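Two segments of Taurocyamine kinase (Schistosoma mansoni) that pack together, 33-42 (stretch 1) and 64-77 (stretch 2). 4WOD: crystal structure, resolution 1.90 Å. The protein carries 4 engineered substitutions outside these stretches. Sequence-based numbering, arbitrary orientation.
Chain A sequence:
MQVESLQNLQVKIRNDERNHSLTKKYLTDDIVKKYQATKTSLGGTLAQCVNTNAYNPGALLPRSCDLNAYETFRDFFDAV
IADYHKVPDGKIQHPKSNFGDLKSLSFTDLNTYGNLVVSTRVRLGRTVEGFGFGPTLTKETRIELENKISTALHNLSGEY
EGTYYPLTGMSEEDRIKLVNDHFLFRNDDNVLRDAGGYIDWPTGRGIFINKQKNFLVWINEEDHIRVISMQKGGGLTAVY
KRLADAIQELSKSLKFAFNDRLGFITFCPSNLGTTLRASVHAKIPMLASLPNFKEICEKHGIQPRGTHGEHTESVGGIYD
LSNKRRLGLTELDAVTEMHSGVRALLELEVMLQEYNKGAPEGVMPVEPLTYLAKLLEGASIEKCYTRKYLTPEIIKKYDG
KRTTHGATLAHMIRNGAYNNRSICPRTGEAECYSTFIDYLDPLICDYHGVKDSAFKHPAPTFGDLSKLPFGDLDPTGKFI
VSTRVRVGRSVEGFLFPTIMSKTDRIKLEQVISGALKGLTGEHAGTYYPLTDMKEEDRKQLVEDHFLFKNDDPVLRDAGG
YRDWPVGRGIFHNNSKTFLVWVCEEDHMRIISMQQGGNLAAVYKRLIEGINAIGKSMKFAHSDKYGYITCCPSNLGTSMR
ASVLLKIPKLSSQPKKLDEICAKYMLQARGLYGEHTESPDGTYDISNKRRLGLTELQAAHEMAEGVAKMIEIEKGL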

# COMPACT_ATOMS: atom_id res chain seq x y z
N LYS A 33 -12.51 11.15 31.80
CA LYS A 33 -12.97 12.00 32.90
C LYS A 33 -14.38 12.51 32.65
O LYS A 33 -15.21 12.56 33.55
N LYS A 34 -14.65 12.87 31.40
CA LYS A 34 -15.96 13.39 31.04
C LYS A 34 -17.06 12.32 31.15
O LYS A 34 -18.15 12.61 31.63
N TYR A 35 -16.78 11.10 30.70
CA TYR A 35 -17.84 10.11 30.49
C TYR A 35 -17.88 8.91 31.44
O TYR A 35 -18.72 8.04 31.27
N GLN A 36 -17.01 8.85 32.43
CA GLN A 36 -16.87 7.58 33.16
C GLN A 36 -18.08 7.24 34.04
O GLN A 36 -18.22 6.10 34.46
N ALA A 37 -18.95 8.22 34.30
CA ALA A 37 -20.17 7.97 35.07
C ALA A 37 -21.41 8.15 34.22
O ALA A 37 -22.53 7.94 34.69
N THR A 38 -21.24 8.52 32.95
CA THR A 38 -22.39 8.78 32.09
C THR A 38 -23.05 7.50 31.55
O THR A 38 -22.36 6.56 31.14
N LYS A 39 -24.39 7.49 31.57
CA LYS A 39 -25.17 6.39 31.01
C LYS A 39 -26.04 6.87 29.83
O LYS A 39 -26.59 7.97 29.86
N THR A 40 -26.19 6.03 28.81
CA THR A 40 -27.12 6.35 27.72
C THR A 40 -28.56 6.28 28.23
O THR A 40 -28.81 5.90 29.37
N SER A 41 -29.51 6.58 27.36
CA SER A 41 -30.90 6.48 27.77
C SER A 41 -31.34 5.02 27.94
O SER A 41 -32.36 4.74 28.56
N LEU A 42 -30.57 4.09 27.39
CA LEU A 42 -30.86 2.67 27.57
C LEU A 42 -29.96 2.08 28.64
O LEU A 42 -29.95 0.87 28.85
N SER A 64 -20.92 -0.21 20.02
CA SER A 64 -21.84 0.67 20.74
C SER A 64 -22.74 -0.14 21.65
O SER A 64 -23.31 -1.14 21.23
N CYS A 65 -22.83 0.30 22.89
CA CYS A 65 -23.68 -0.33 23.89
C CYS A 65 -25.16 -0.32 23.49
O CYS A 65 -25.92 -1.23 23.83
N ASP A 66 -25.56 0.73 22.77
CA ASP A 66 -26.91 0.84 22.21
C ASP A 66 -26.88 2.01 21.23
O ASP A 66 -25.86 2.69 21.12
N LEU A 67 -28.00 2.28 20.58
CA LEU A 67 -28.04 3.26 19.49
C LEU A 67 -27.80 4.69 19.96
O LEU A 67 -27.41 5.55 19.17
N ASN A 68 -28.02 4.95 21.25
CA ASN A 68 -27.82 6.27 21.81
C ASN A 68 -26.39 6.56 22.19
O ASN A 68 -26.09 7.66 22.69
N ALA A 69 -25.52 5.56 22.02
CA ALA A 69 -24.12 5.73 22.40
C ALA A 69 -23.49 6.83 21.57
O ALA A 69 -22.66 7.59 22.07
N TYR A 70 -23.88 6.93 20.30
CA TYR A 70 -23.24 7.88 19.42
C TYR A 70 -23.53 9.31 19.88
O TYR A 70 -22.64 10.16 19.84
N GLU A 71 -24.74 9.56 20.35
CA GLU A 71 -25.08 10.87 20.90
C GLU A 71 -24.50 11.09 22.31
O GLU A 71 -23.91 12.14 22.58
N THR A 72 -24.63 10.08 23.17
CA THR A 72 -24.28 10.22 24.59
C THR A 72 -22.78 10.41 24.78
O THR A 72 -22.35 11.25 25.58
N PHE A 73 -21.99 9.66 24.03
CA PHE A 73 -20.53 9.85 24.08
C PHE A 73 -19.99 10.46 22.79
O PHE A 73 -18.97 10.04 22.23
N ARG A 74 -20.67 11.52 22.34
CA ARG A 74 -20.38 12.12 21.03
C ARG A 74 -18.95 12.61 20.79
O ARG A 74 -18.44 12.49 19.69
N ASP A 75 -18.31 13.20 21.80
CA ASP A 75 -16.95 13.74 21.61
C ASP A 75 -16.00 12.63 21.20
O ASP A 75 -15.04 12.86 20.44
N PHE A 76 -16.25 11.42 21.72
CA PHE A 76 -15.44 10.25 21.41
C PHE A 76 -15.82 9.66 20.05
O PHE A 76 -14.97 9.50 19.17
N PHE A 77 -17.10 9.35 19.86
CA PHE A 77 -17.51 8.67 18.62
C PHE A 77 -17.37 9.53 17.37
O PHE A 77 -17.06 9.00 16.30

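The two stretches run past each other with Tyr35 opposite Phe73 (CA to CA 7.0 Å), Thr40 opposite Thr72 (5.7 Å) and Leu42 opposite Asp66 (6.9 Å), and together they bury 628 Å². From stretch 1, the CA-to-CB bonds of Lys34, Tyr35, Thr38, Thr40 and Leu42 point toward stretch 2, whereas those of Gln36, Ala37 and Lys39 point away. Tyr35 and Thr40 lose the most area, 96 and 93 Å². Cys65, Asp66, Asn68, Thr72 and Asp75 point toward stretch 1, while Phe73 sets out sideways and still has 72 Å² covered.

The aromatic contact is edge-to-face. Tyr35 (chi1 m, -67°) presents a ring face to the edge of Phe73 (chi1 m, -44°); the centroids lie 5.3 Å apart, the planes meet at 84°, and Tyr35 CD1 comes within 3.6 Å of Phe73 CD1. The same tyrosine ring receives a CH-pi contact from the backbone, since Phe73 CA sits 4.0 Å from its centroid and only 22° off the normal. The ring is thus held against the point where the chain passes from one helix into the next, Phe73 being both the first residue to leave helical phi/psi and the N-cap residue of the following helix.

Apolar packing continues around the threonines. Thr38, in rotamer m, closes the type I turn begun at Tyr35 and places its CG2 3.6 Å from Thr72 CG2; its carbonyl O approaches the edge of the Phe73 ring, 3.7 Å from CZ. Thr40 adopts rotamer p, which sends CG2 inward among several neighbours: it lies 3.6 Å from Cys65 SG, 3.7 Å from Phe73 CE2 and 4.0 Å from Ala69 CA. Leu42 (m, t) also points toward stretch 2, its CB 3.6 Å from the carboxylate oxygen Asp66 OD2, a van der Waals contact with a polar atom.

Two of the three hydrogen bonds across the interface lie at its Lys34-Tyr35 end. The extended Lys34 side chain, all four chi angles t, reaches Asp75 in a salt bridge whose hydrogen bond, NZ to OD2, is very short at 2.4 Å. Beside it, Asp75 N donates to Tyr35 OH over 3.2 Å at an N-H...O angle of 157°, so the phenol is anchored by the backbone of the second helix. The nearby Tyr35 OH and Asp75 OD2, 3.4 Å apart, have too poor an angle to bond.

The third bond joins Thr40 OG1 to Asp66 OD2 at 2.6 Å, with the threonine as donor. Each partner also steadies its own stretch: Thr40 OG1 accepts from Leu42 N (3.1 Å, 138°), and Asp66 OD1 accepts from Asn68 N (2.8 Å), capping the turn that leads into the helix. Thr72 OG1 turns back to donate to Asn68 O at 2.7 Å. Proximity alone is not enough at Ser41, whose OG is 2.7 Å from Asn68 OD1 but poorly angled for a hydrogen bond.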

# COMPACT_ATOMS: atom_id res chain seq x y z
CB LYS A 33 -12.02 13.18 33.07
CG LYS A 33 -12.23 13.95 34.35
CD LYS A 33 -10.92 14.62 34.76
CE LYS A 33 -9.79 13.58 34.76
NZ LYS A 33 -8.43 14.19 34.71
CB LYS A 34 -15.93 13.96 29.63
CG LYS A 34 -17.25 14.56 29.20
CD LYS A 34 -17.10 15.33 27.89
CE LYS A 34 -18.34 16.18 27.66
NZ LYS A 34 -18.32 16.78 26.31
CB TYR A 35 -17.74 9.58 29.06
CG TYR A 35 -18.05 10.60 27.97
CD1 TYR A 35 -19.23 11.35 28.00
CD2 TYR A 35 -17.19 10.76 26.89
CE1 TYR A 35 -19.51 12.27 26.99
CE2 TYR A 35 -17.47 11.67 25.88
CZ TYR A 35 -18.63 12.41 25.93
OH TYR A 35 -18.90 13.29 24.90
CB GLN A 36 -15.60 7.60 34.02
CG GLN A 36 -15.53 8.79 34.93
CD GLN A 36 -14.33 8.74 35.86
OE1 GLN A 36 -13.49 7.83 35.79
NE2 GLN A 36 -14.25 9.71 36.77
CB ALA A 37 -20.24 8.88 36.31
CB THR A 38 -21.97 9.70 30.93
OG1 THR A 38 -21.32 10.85 31.47
CG2 THR A 38 -23.19 10.13 30.11
CB LYS A 39 -26.10 5.76 32.07
CG LYS A 39 -25.50 5.58 33.46
CD LYS A 39 -24.39 4.58 33.43
CE LYS A 39 -24.08 4.05 34.84
NZ LYS A 39 -23.64 5.11 35.79
CB THR A 40 -26.99 5.39 26.53
OG1 THR A 40 -27.51 4.11 26.91
CG2 THR A 40 -25.51 5.25 26.12
CB SER A 41 -31.80 7.19 26.76
OG SER A 41 -31.52 6.71 25.45
CB LEU A 42 -30.70 1.90 26.25
CG LEU A 42 -31.74 2.26 25.18
CD1 LEU A 42 -31.50 1.50 23.90
CD2 LEU A 42 -33.14 1.99 25.70
CB SER A 64 -22.66 1.52 19.76
OG SER A 64 -23.18 0.74 18.70
CB CYS A 65 -23.49 0.37 25.24
SG CYS A 65 -23.77 2.17 25.28
CB ASP A 66 -27.96 1.07 23.30
CG ASP A 66 -27.68 2.30 24.14
OD1 ASP A 66 -27.86 3.44 23.65
OD2 ASP A 66 -27.28 2.13 25.31
CB LEU A 67 -29.37 3.16 18.73
CG LEU A 67 -30.65 3.46 19.54
CD1 LEU A 67 -31.05 4.92 19.40
CD2 LEU A 67 -31.80 2.57 19.09
CB ASN A 68 -28.69 6.47 23.04
CG ASN A 68 -30.15 6.40 22.74
OD1 ASN A 68 -30.82 5.43 23.12
ND2 ASN A 68 -30.67 7.41 22.06
CB ALA A 69 -23.35 4.44 22.24
CB TYR A 70 -23.70 7.66 17.97
CG TYR A 70 -23.23 6.31 17.43
CD1 TYR A 70 -21.90 6.13 17.06
CD2 TYR A 70 -24.09 5.24 17.31
CE1 TYR A 70 -21.45 4.93 16.59
CE2 TYR A 70 -23.65 4.01 16.83
CZ TYR A 70 -22.33 3.87 16.47
OH TYR A 70 -21.86 2.67 15.99
CB GLU A 71 -26.59 11.06 20.93
CG GLU A 71 -27.05 12.37 21.54
CD GLU A 71 -26.41 13.60 20.90
OE1 GLU A 71 -26.21 14.60 21.63
OE2 GLU A 71 -26.12 13.59 19.68
CB THR A 72 -24.76 9.00 25.41
OG1 THR A 72 -26.15 8.79 25.16
CG2 THR A 72 -24.52 9.21 26.94
CB PHE A 73 -19.85 8.52 24.39
CG PHE A 73 -20.54 7.74 25.49
CD1 PHE A 73 -20.49 8.18 26.81
CD2 PHE A 73 -21.22 6.56 25.21
CE1 PHE A 73 -21.11 7.47 27.83
CE2 PHE A 73 -21.86 5.84 26.22
CZ PHE A 73 -21.80 6.29 27.54
CB ARG A 74 -21.32 13.28 20.78
CG ARG A 74 -21.16 13.83 19.39
CD ARG A 74 -22.46 14.20 18.77
NE ARG A 74 -22.24 15.12 17.67
CZ ARG A 74 -23.16 15.97 17.24
NH1 ARG A 74 -24.35 16.00 17.84
NH2 ARG A 74 -22.88 16.79 16.25
CB ASP A 75 -16.42 14.41 22.89
CG ASP A 75 -17.23 15.61 23.33
OD1 ASP A 75 -18.07 16.12 22.55
OD2 ASP A 75 -17.00 16.05 24.47
CB PHE A 76 -15.60 9.19 22.52
CG PHE A 76 -15.03 7.84 22.18
CD1 PHE A 76 -13.65 7.62 22.19
CD2 PHE A 76 -15.87 6.76 21.89
CE1 PHE A 76 -13.12 6.36 21.89
CE2 PHE A 76 -15.35 5.48 21.58
CZ PHE A 76 -13.97 5.29 21.59
CB PHE A 77 -18.96 8.16 18.73
CG PHE A 77 -19.08 6.84 19.45
CD1 PHE A 77 -18.79 5.65 18.79
CD2 PHE A 77 -19.47 6.79 20.78
CE1 PHE A 77 -18.89 4.42 19.46
CE2 PHE A 77 -19.59 5.56 21.44
CZ PHE A 77 -19.29 4.37 20.77